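Local coordinates for phosphoribosylaminoimidazole-succinocarboxamide synthase (Ehrlichia chaffeensis str. Arkansas, PDB 3KRE), which catalyses the ATP-dependent joining of L-aspartate to 5-amino-1-(5-phosphoribosyl)imidazole-4-carboxylate to give the succinocarboxamide SAICAR, a step of de novo purine biosynthesis, at residues 111-116 / 140-145; 197-202 / 212-217; 117-122 / 193-198. All coordinates share one frame; numbering follows the deposited sequence.

Overall arrangement
The three contacts lie on one large, curved antiparallel sheet. Contact 1 pairs strands 110-115 and 133-143; the first also borders strand 192-204, through backbone bonds such as I114 N to F197 O. Contact 2 folds strand 192-204 against 213-214, while contact 3 brings the run leading to helix 120-126 against the start of strand 192-204; F197 and K198 are common to both. Centres of contacts 1 and 2, and of 1 and 3, are about 11 Å apart; those of 2 and 3 about 17 Å. Along the chain contacts 1 and 3 interleave, whereas contact 2 follows contact 1. K144 bridges to E200 between contacts 1 and 2. A single strand thus links the 110-143 region to residues 213-217.

Contact 1. Residues 111-116 / 140-145; sequences EVVIRN and EFYYKN. With EDO (1,2-ethanediol), chain F.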
loop_
_atom_site.group_PDB
_atom_site.type_symbol
_atom_site.label_atom_id
_atom_site.label_comp_id
_atom_site.label_asym_id
_atom_site.label_seq_id
_atom_site.Cartn_x
_atom_site.Cartn_y
_atom_site.Cartn_z
ATOM N N GLU A 111 -0.600 -4.588 9.136
ATOM C CA GLU A 111 -0.661 -3.458 8.208
ATOM C C GLU A 111 -0.005 -2.308 8.955
ATOM O O GLU A 111 -0.366 -2.046 10.103
ATOM C CB GLU A 111 -2.090 -3.107 7.897
ATOM C CG GLU A 111 -2.783 -4.211 7.141
ATOM C CD GLU A 111 -4.121 -3.794 6.650
ATOM O OE1 GLU A 111 -5.033 -3.621 7.487
ATOM O OE2 GLU A 111 -4.273 -3.662 5.427
ATOM N N VAL A 112 0.974 -1.660 8.336
ATOM C CA VAL A 112 1.613 -0.501 8.932
ATOM C C VAL A 112 1.009 0.715 8.255
ATOM O O VAL A 112 1.079 0.850 7.032
ATOM C CB VAL A 112 3.131 -0.529 8.720
ATOM C CG1 VAL A 112 3.775 0.608 9.490
ATOM C CG2 VAL A 112 3.715 -1.918 9.128
ATOM N N VAL A 113 0.389 1.587 9.041
ATOM C CA VAL A 113 -0.210 2.795 8.485
ATOM C C VAL A 113 0.630 3.958 8.928
ATOM O O VAL A 113 0.905 4.087 10.117
ATOM C CB VAL A 113 -1.683 2.981 8.911
ATOM C CG1 VAL A 113 -2.198 4.323 8.422
ATOM C CG2 VAL A 113 -2.567 1.811 8.382
ATOM N N ILE A 114 1.066 4.768 7.970
ATOM C CA ILE A 114 1.895 5.934 8.196
ATOM C C ILE A 114 1.061 7.165 7.823
ATOM O O ILE A 114 0.547 7.264 6.703
ATOM C CB ILE A 114 3.200 5.904 7.350
ATOM C CG1 ILE A 114 4.025 4.647 7.642
ATOM C CG2 ILE A 114 4.042 7.096 7.692
ATOM C CD1 ILE A 114 3.601 3.416 6.856
ATOM N N ARG A 115 0.919 8.090 8.760
ATOM C CA ARG A 115 0.062 9.285 8.562
ATOM C C ARG A 115 0.866 10.577 8.658
ATOM O O ARG A 115 1.568 10.826 9.670
ATOM C CB ARG A 115 -1.051 9.308 9.612
ATOM C CG ARG A 115 -1.841 8.002 9.776
ATOM C CD ARG A 115 -2.987 8.162 10.732
ATOM N NE ARG A 115 -3.703 6.905 10.914
ATOM C CZ ARG A 115 -4.684 6.460 10.129
ATOM N NH1 ARG A 115 -5.110 7.167 9.103
ATOM N NH2 ARG A 115 -5.265 5.314 10.406
ATOM N N ASN A 116 0.729 11.412 7.617
ATOM C CA ASN A 116 1.296 12.745 7.573
ATOM C C ASN A 116 0.289 13.831 7.927
ATOM O O ASN A 116 0.639 14.807 8.570
ATOM C CB ASN A 116 1.935 13.011 6.213
ATOM C CG ASN A 116 3.106 12.089 5.951
ATOM O OD1 ASN A 116 3.988 11.976 6.787
ATOM N ND2 ASN A 116 3.104 11.416 4.815
ATOM N N GLU A 140 0.789 3.745 12.887
ATOM C CA GLU A 140 -0.124 2.856 13.605
ATOM C C GLU A 140 -0.078 1.453 13.001
ATOM O O GLU A 140 0.051 1.300 11.772
ATOM C CB GLU A 140 -1.531 3.405 13.527
ATOM C CG GLU A 140 -1.812 4.767 14.222
ATOM C CD GLU A 140 -3.258 5.212 14.095
ATOM O OE1 GLU A 140 -3.806 5.101 12.980
ATOM O OE2 GLU A 140 -3.852 5.653 15.102
ATOM N N PHE A 141 -0.201 0.439 13.859
ATOM C CA PHE A 141 -0.169 -0.959 13.441
ATOM C C PHE A 141 -1.532 -1.606 13.556
ATOM O O PHE A 141 -2.240 -1.365 14.531
ATOM C CB PHE A 141 0.806 -1.740 14.324
ATOM C CG PHE A 141 2.219 -1.293 14.196
ATOM C CD1 PHE A 141 2.961 -1.637 13.077
ATOM C CD2 PHE A 141 2.829 -0.524 15.196
ATOM C CE1 PHE A 141 4.287 -1.260 12.955
ATOM C CE2 PHE A 141 4.164 -0.111 15.057
ATOM C CZ PHE A 141 4.892 -0.483 13.941
ATOM N N TYR A 142 -1.886 -2.447 12.569
ATOM C CA TYR A 142 -3.145 -3.188 12.612
ATOM C C TYR A 142 -2.884 -4.646 12.319
ATOM O O TYR A 142 -2.041 -4.977 11.518
ATOM C CB TYR A 142 -4.149 -2.624 11.615
ATOM C CG TYR A 142 -4.483 -1.192 11.873
ATOM C CD1 TYR A 142 -5.633 -0.850 12.553
ATOM C CD2 TYR A 142 -3.622 -0.167 11.454
ATOM C CE1 TYR A 142 -5.941 0.450 12.810
ATOM C CE2 TYR A 142 -3.917 1.145 11.715
ATOM C CZ TYR A 142 -5.098 1.453 12.389
ATOM O OH TYR A 142 -5.408 2.767 12.663
ATOM N N TYR A 143 -3.608 -5.513 13.004
ATOM C CA TYR A 143 -3.603 -6.927 12.702
ATOM C C TYR A 143 -4.492 -7.171 11.461
ATOM O O TYR A 143 -5.664 -6.780 11.459
ATOM C CB TYR A 143 -4.201 -7.651 13.896
ATOM C CG TYR A 143 -4.359 -9.153 13.717
ATOM C CD1 TYR A 143 -3.334 -9.910 13.175
ATOM C CD2 TYR A 143 -5.512 -9.811 14.154
ATOM C CE1 TYR A 143 -3.459 -11.288 13.030
ATOM C CE2 TYR A 143 -5.638 -11.167 14.017
ATOM C CZ TYR A 143 -4.606 -11.897 13.445
ATOM O OH TYR A 143 -4.695 -13.267 13.296
ATOM N N LYS A 144 -3.944 -7.795 10.418
ATOM C CA LYS A 144 -4.708 -7.987 9.178
ATOM C C LYS A 144 -5.622 -9.211 9.346
ATOM O O LYS A 144 -5.157 -10.355 9.397
ATOM C CB LYS A 144 -3.794 -8.111 7.941
ATOM C CG LYS A 144 -4.563 -7.774 6.623
ATOM C CD LYS A 144 -3.688 -7.767 5.360
ATOM C CE LYS A 144 -4.488 -7.234 4.150
ATOM N NZ LYS A 144 -3.765 -7.375 2.834
ATOM N N ASN A 145 -6.912 -8.938 9.491
ATOM C CA ASN A 145 -7.921 -9.975 9.748
ATOM C C ASN A 145 -9.288 -9.433 9.412
ATOM O O ASN A 145 -9.792 -8.506 10.066
ATOM C CB ASN A 145 -7.862 -10.440 11.211
ATOM C CG ASN A 145 -8.716 -11.672 11.484
ATOM O OD1 ASN A 145 -9.937 -11.597 11.507
ATOM N ND2 ASN A 145 -8.066 -12.801 11.732
HETATM C C1 EDO F . -6.419 -1.381 8.794
HETATM O O1 EDO F . -7.018 -1.813 7.565
HETATM C C2 EDO F . -6.106 0.086 8.666
HETATM O O2 EDO F . -7.363 0.743 8.574
#
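R115 reaches across to E140 and grips it side-on, NE and NH2 both closing on the single oxygen OE1. The two residues belong to neighbouring antiparallel strands of the large sheet of SAICAR synthetase, where E111 faces Y142 and V113 faces E140 as hydrogen-bonded pairs and V112 faces F141 as a non-hydrogen-bonded one. Guanidinium and carboxylate stand nearly perpendicular, 85° apart: NE lies 2.7 Å from OE1 and meets it from above the carboxylate plane, while NH2 comes in nearly along the C-O axis. Y142 OH donates to the same oxygen, also from above that plane, so three donors grip OE1. The other oxygen, OE2, is bridged by R125. One face of the guanidinium rests on V113 CG1, and the remaining methyl of that valine, CG2, lies 3.7 Å from Y142 CE2. Strand alternation puts Y142 on the face of E111, V113 and R115; with CG beside its backbone N (chi1 -60°), the ring leans along that face toward E140. A 1,2-ethanediol, probably from the crystallisation liquor, lies over one face of this ring, C2 3.7 Å above its centre. On the reverse of the sheet V112 and F141 run alongside each other, with CG2 of V112 at the phenyl edge. K144 passes roughly perpendicular to E111 and meets it mostly through methylenes; its ammonium goes to E200. K144 CE is 3.8 Å from E111 OE2, while NZ, 4.6 Å from that oxygen, is too far for a salt bridge with it.

Contact 2. Residues 197-202 / 212-217; sequences FKLEFG and LFLADE
K198 starts out extended, CG anti to the backbone N, then bends at chi2 and chi3, and this double bend carries its ammonium across to D216. The aspartate holds its CG likewise anti to its own N (chi1 -162°), turning the carboxylate toward the lysine; OD2 lies 2.8 Å from K198 NZ. The same ammonium bridges to E200 OE2, which it meets from above the carboxylate plane at 3.0 Å. The E200 and D216 carboxylates are stacked, their planes only 7° apart, with OE2 and OD2 separated by 4.1 Å; the ammonium, beside the pair and bonded to both, probably offsets their repulsion, and K144 and K34 bring further positive charge to E200 and D216 respectively. Water 1 accepts from K198 NZ and lies within bonding distance of K198 O and E217 O; water 2 accepts from E200 N and approaches A215 O. These waters carry the connection where the two chains diverge beyond the direct bond from A215 N to E200 O. Nearer the turn the pairing is that of an antiparallel beta hairpin: G202 and F213 exchange both backbone bonds, and F201 opposite L214 forms a non-hydrogen-bonded pair. On the face shared by F201 and L214, methyl CD1 of the leucine makes a CH-pi contact, 3.9 Å from the phenyl centroid and 19° off the ring normal. That methyl also touches L199 CD2 at 3.8 Å. Helix 166-189 packs over this apolar side, with I172 against F201 and L212 and S176 against L199; strand 99-107 meets the reverse through I105 and I107, and strand 110-115 bonds alongside strand 192-204 at L199.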
loop_
_atom_site.group_PDB
_atom_site.type_symbol
_atom_site.label_atom_id
_atom_site.label_comp_id
_atom_site.label_asym_id
_atom_site.label_seq_id
_atom_site.Cartn_x
_atom_site.Cartn_y
_atom_site.Cartn_z
ATOM N N PHE A 197 -0.546 6.382 4.119
ATOM C CA PHE A 197 -0.472 5.162 3.326
ATOM C C PHE A 197 -0.278 3.939 4.198
ATOM O O PHE A 197 0.024 4.073 5.372
ATOM C CB PHE A 197 0.631 5.254 2.259
ATOM C CG PHE A 197 2.018 5.371 2.812
ATOM C CD1 PHE A 197 2.882 4.294 2.776
ATOM C CD2 PHE A 197 2.473 6.548 3.326
ATOM C CE1 PHE A 197 4.176 4.404 3.256
ATOM C CE2 PHE A 197 3.790 6.676 3.806
ATOM C CZ PHE A 197 4.628 5.595 3.776
ATOM N N LYS A 198 -0.551 2.755 3.624
ATOM C CA LYS A 198 -0.481 1.483 4.310
ATOM C C LYS A 198 0.558 0.625 3.608
ATOM O O LYS A 198 0.586 0.535 2.367
ATOM C CB LYS A 198 -1.852 0.778 4.285
ATOM C CG LYS A 198 -1.931 -0.599 4.973
ATOM C CD LYS A 198 -1.503 -1.777 4.101
ATOM C CE LYS A 198 -2.604 -2.303 3.125
ATOM N NZ LYS A 198 -1.886 -2.906 1.959
ATOM N N LEU A 199 1.396 -0.032 4.409
ATOM C CA LEU A 199 2.410 -0.960 3.948
ATOM C C LEU A 199 2.188 -2.341 4.549
ATOM O O LEU A 199 1.666 -2.466 5.663
ATOM C CB LEU A 199 3.803 -0.504 4.398
ATOM C CG LEU A 199 4.250 0.862 3.914
ATOM C CD1 LEU A 199 5.662 1.161 4.489
ATOM C CD2 LEU A 199 4.222 0.928 2.348
ATOM N N GLU A 200 2.615 -3.371 3.825
ATOM C CA GLU A 200 2.720 -4.721 4.342
ATOM C C GLU A 200 4.074 -5.256 3.981
ATOM O O GLU A 200 4.605 -4.953 2.896
ATOM C CB GLU A 200 1.653 -5.643 3.710
ATOM C CG GLU A 200 0.257 -5.246 4.131
ATOM C CD GLU A 200 -0.803 -6.116 3.487
ATOM O OE1 GLU A 200 -0.542 -7.321 3.246
ATOM O OE2 GLU A 200 -1.909 -5.588 3.274
ATOM N N PHE A 201 4.615 -6.068 4.873
ATOM C CA PHE A 201 5.925 -6.650 4.668
ATOM C C PHE A 201 5.826 -8.160 4.775
ATOM O O PHE A 201 4.932 -8.691 5.437
ATOM C CB PHE A 201 6.882 -6.159 5.736
ATOM C CG PHE A 201 7.258 -4.672 5.616
ATOM C CD1 PHE A 201 8.436 -4.273 4.998
ATOM C CD2 PHE A 201 6.428 -3.693 6.156
ATOM C CE1 PHE A 201 8.755 -2.897 4.913
ATOM C CE2 PHE A 201 6.766 -2.327 6.043
ATOM C CZ PHE A 201 7.920 -1.966 5.459
ATOM N N GLY A 202 6.812 -8.840 4.199
ATOM C CA GLY A 202 6.922 -10.282 4.335
ATOM C C GLY A 202 8.378 -10.697 4.429
ATOM O O GLY A 202 9.277 -9.861 4.374
ATOM N N LEU A 212 13.099 -7.751 6.144
ATOM C CA LEU A 212 11.725 -7.425 5.876
ATOM C C LEU A 212 11.627 -6.900 4.443
ATOM O O LEU A 212 12.345 -5.960 4.063
ATOM C CB LEU A 212 11.260 -6.352 6.874
ATOM C CG LEU A 212 11.279 -6.774 8.343
ATOM C CD1 LEU A 212 10.935 -5.559 9.279
ATOM C CD2 LEU A 212 10.336 -7.963 8.568
ATOM N N PHE A 213 10.797 -7.551 3.642
ATOM C CA PHE A 213 10.597 -7.180 2.244
ATOM C C PHE A 213 9.270 -6.505 2.107
ATOM O O PHE A 213 8.249 -7.069 2.477
ATOM C CB PHE A 213 10.642 -8.411 1.347
ATOM C CG PHE A 213 12.052 -8.959 1.212
ATOM C CD1 PHE A 213 12.826 -8.652 0.109
ATOM C CD2 PHE A 213 12.613 -9.678 2.253
ATOM C CE1 PHE A 213 14.124 -9.103 0.005
ATOM C CE2 PHE A 213 13.967 -10.127 2.164
ATOM C CZ PHE A 213 14.681 -9.864 1.045
ATOM N N LEU A 214 9.268 -5.348 1.467
ATOM C CA LEU A 214 8.016 -4.674 1.183
ATOM C C LEU A 214 7.193 -5.488 0.162
ATOM O O LEU A 214 7.700 -5.922 -0.889
ATOM C CB LEU A 214 8.254 -3.268 0.643
ATOM C CG LEU A 214 7.016 -2.385 0.560
ATOM C CD1 LEU A 214 6.492 -2.038 1.962
ATOM C CD2 LEU A 214 7.402 -1.131 -0.217
ATOM N N ALA A 215 5.917 -5.666 0.472
ATOM C CA ALA A 215 5.041 -6.522 -0.350
ATOM C C ALA A 215 3.749 -5.778 -0.708
ATOM O O ALA A 215 3.727 -4.552 -0.717
ATOM C CB ALA A 215 4.777 -7.784 0.405
ATOM N N ASP A 216 2.673 -6.519 -1.005
ATOM C CA ASP A 216 1.388 -5.931 -1.409
ATOM C C ASP A 216 1.579 -4.888 -2.511
ATOM O O ASP A 216 2.273 -5.186 -3.476
ATOM C CB ASP A 216 0.618 -5.382 -0.216
ATOM C CG ASP A 216 -0.859 -5.186 -0.535
ATOM O OD1 ASP A 216 -1.485 -6.164 -0.933
ATOM O OD2 ASP A 216 -1.363 -4.048 -0.500
ATOM N N GLU A 217 0.976 -3.701 -2.403
ATOM C CA GLU A 217 1.084 -2.713 -3.458
ATOM C C GLU A 217 1.239 -1.338 -2.870
ATOM O O GLU A 217 0.883 -1.093 -1.698
ATOM C CB GLU A 217 -0.157 -2.742 -4.342
ATOM C CG GLU A 217 -1.427 -2.353 -3.601
ATOM C CD GLU A 217 -2.663 -2.481 -4.473
ATOM O OE1 GLU A 217 -2.938 -1.577 -5.295
ATOM O OE2 GLU A 217 -3.341 -3.504 -4.351
HETATM O O HOH W 1 0.266 -1.665 1.031
HETATM O O HOH W 2 3.098 -2.510 1.054
#

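Contact 3. Residues 117-122 / 193-198; sequences LAAGNF and KLVDFK. With EDO (1,2-ethanediol), chain G.
L117 and V195 meet through both backbone and side chains. Between the two segments there is one backbone bond, L117 N to V195 O at 3.2 Å, with the donor in the carbonyl plane on a lone pair and an N-H...O angle of 165°; the same carbonyl probably also receives N116 N. Water 3 adds an indirect polar link: it donates to L117 O and, at 2.6 Å, to D196 OD2. The apolar contacts gather around V195: CG2 meets L117 CD1 at 4.1 Å, while CG1 packs against A119 CB at 3.9 Å and also approaches L117 CB. The leucine and valine side chains run nearly perpendicular. L117 CD2 also reaches the aliphatic CE of K193, whose chain is bent at chi2.

The contact joins an inner strand of the antiparallel sheet, 192-204, to the connection leading from strand 110-115 to helix 120-126: the chain turns a corner at N116 and touches V195 before moving on to the helix. F122 N to A119 O is a weak bond.

Among the charged groups, D196 turns its CG into the space between backbone N and carbonyl carbon (chi1 62°), which sets OD2 3.7 Å from A119 CB. R224 forms a salt bridge to that oxygen, and R115 makes a longer, weak ion pair with it. OD1 is directed to a 1,2-ethanediol molecule, probably from the crystallisation liquor.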
loop_
_atom_site.group_PDB
_atom_site.type_symbol
_atom_site.label_atom_id
_atom_site.label_comp_id
_atom_site.label_asym_id
_atom_site.label_seq_id
_atom_site.Cartn_x
_atom_site.Cartn_y
_atom_site.Cartn_z
ATOM N N LEU A 117 -0.932 13.674 7.452
ATOM C CA LEU A 117 -2.063 14.491 7.856
ATOM C C LEU A 117 -3.154 13.570 8.391
ATOM O O LEU A 117 -3.181 12.382 8.103
ATOM C CB LEU A 117 -2.616 15.280 6.679
ATOM C CG LEU A 117 -1.671 15.965 5.682
ATOM C CD1 LEU A 117 -2.568 16.679 4.604
ATOM C CD2 LEU A 117 -0.724 16.943 6.351
ATOM N N ALA A 118 -4.063 14.139 9.168
ATOM C CA ALA A 118 -5.224 13.413 9.655
ATOM C C ALA A 118 -6.189 13.132 8.519
ATOM O O ALA A 118 -6.504 14.028 7.742
ATOM C CB ALA A 118 -5.964 14.229 10.699
ATOM N N ALA A 119 -6.664 11.895 8.443
ATOM C CA ALA A 119 -7.685 11.537 7.464
ATOM C C ALA A 119 -8.404 10.284 7.921
ATOM O O ALA A 119 -8.027 9.663 8.925
ATOM C CB ALA A 119 -7.061 11.366 6.068
ATOM N N GLY A 120 -9.466 9.917 7.207
ATOM C CA GLY A 120 -10.123 8.635 7.428
ATOM C C GLY A 120 -10.638 8.436 8.845
ATOM O O GLY A 120 -11.210 9.338 9.443
ATOM N N ASN A 121 -10.406 7.243 9.377
ATOM C CA ASN A 121 -10.891 6.862 10.695
ATOM C C ASN A 121 -10.088 7.535 11.820
ATOM O O ASN A 121 -10.577 7.658 12.938
ATOM C CB ASN A 121 -10.814 5.346 10.835
ATOM C CG ASN A 121 -11.917 4.618 10.031
ATOM O OD1 ASN A 121 -12.934 5.199 9.693
ATOM N ND2 ASN A 121 -11.696 3.344 9.746
ATOM N N PHE A 122 -8.864 7.969 11.518
ATOM C CA PHE A 122 -8.067 8.733 12.473
ATOM C C PHE A 122 -8.803 10.029 12.784
ATOM O O PHE A 122 -9.045 10.355 13.945
ATOM C CB PHE A 122 -6.653 9.021 11.927
ATOM C CG PHE A 122 -5.773 9.739 12.895
ATOM C CD1 PHE A 122 -4.835 9.046 13.667
ATOM C CD2 PHE A 122 -5.890 11.104 13.071
ATOM C CE1 PHE A 122 -4.046 9.710 14.578
ATOM C CE2 PHE A 122 -5.130 11.769 13.997
ATOM C CZ PHE A 122 -4.181 11.066 14.743
ATOM N N LYS A 193 0.342 15.579 -2.521
ATOM C CA LYS A 193 0.647 15.406 -1.106
ATOM C C LYS A 193 0.327 13.986 -0.706
ATOM O O LYS A 193 -0.805 13.535 -0.895
ATOM C CB LYS A 193 -0.193 16.358 -0.248
ATOM C CG LYS A 193 0.024 16.272 1.251
ATOM C CD LYS A 193 1.520 16.442 1.634
ATOM C CE LYS A 193 1.726 16.318 3.150
ATOM N NZ LYS A 193 3.181 16.481 3.561
ATOM N N LEU A 194 1.316 13.290 -0.137
ATOM C CA LEU A 194 1.090 11.968 0.419
ATOM C C LEU A 194 0.528 12.137 1.812
ATOM O O LEU A 194 1.251 12.502 2.741
ATOM C CB LEU A 194 2.397 11.189 0.515
ATOM C CG LEU A 194 2.348 9.770 1.048
ATOM C CD1 LEU A 194 1.404 8.887 0.209
ATOM C CD2 LEU A 194 3.785 9.164 1.061
ATOM N N VAL A 195 -0.775 11.941 1.929
ATOM C CA VAL A 195 -1.500 12.198 3.169
ATOM C C VAL A 195 -1.224 11.087 4.192
ATOM O O VAL A 195 -0.861 11.326 5.336
ATOM C CB VAL A 195 -3.012 12.357 2.839
ATOM C CG1 VAL A 195 -3.888 12.343 4.106
ATOM C CG2 VAL A 195 -3.246 13.628 1.977
ATOM N N ASP A 196 -1.407 9.847 3.755
ATOM C CA ASP A 196 -1.122 8.693 4.558
ATOM C C ASP A 196 -1.002 7.514 3.605
ATOM O O ASP A 196 -1.292 7.661 2.425
ATOM C CB ASP A 196 -2.181 8.439 5.650
ATOM C CG ASP A 196 -3.605 8.143 5.111
ATOM O OD1 ASP A 196 -3.767 7.429 4.119
ATOM O OD2 ASP A 196 -4.597 8.596 5.734
ATOM N N PHE A 197 -0.546 6.382 4.119
ATOM C CA PHE A 197 -0.472 5.162 3.326
ATOM C C PHE A 197 -0.278 3.939 4.198
ATOM O O PHE A 197 0.024 4.073 5.372
ATOM C CB PHE A 197 0.631 5.254 2.259
ATOM C CG PHE A 197 2.018 5.371 2.812
ATOM C CD1 PHE A 197 2.882 4.294 2.776
ATOM C CD2 PHE A 197 2.473 6.548 3.326
ATOM C CE1 PHE A 197 4.176 4.404 3.256
ATOM C CE2 PHE A 197 3.790 6.676 3.806
ATOM C CZ PHE A 197 4.628 5.595 3.776
ATOM N N LYS A 198 -0.551 2.755 3.624
ATOM C CA LYS A 198 -0.481 1.483 4.310
ATOM C C LYS A 198 0.558 0.625 3.608
ATOM O O LYS A 198 0.586 0.535 2.367
ATOM C CB LYS A 198 -1.852 0.778 4.285
ATOM C CG LYS A 198 -1.931 -0.599 4.973
ATOM C CD LYS A 198 -1.503 -1.777 4.101
ATOM C CE LYS A 198 -2.604 -2.303 3.125
ATOM N NZ LYS A 198 -1.886 -2.906 1.959
HETATM C C1 EDO G . -4.071 4.206 3.949
HETATM O O1 EDO G . -4.881 5.332 3.688
HETATM C C2 EDO G . -4.891 3.261 4.809
HETATM O O2 EDO G . -4.910 3.826 6.108
HETATM O O HOH W 3 -4.350 9.786 8.045
#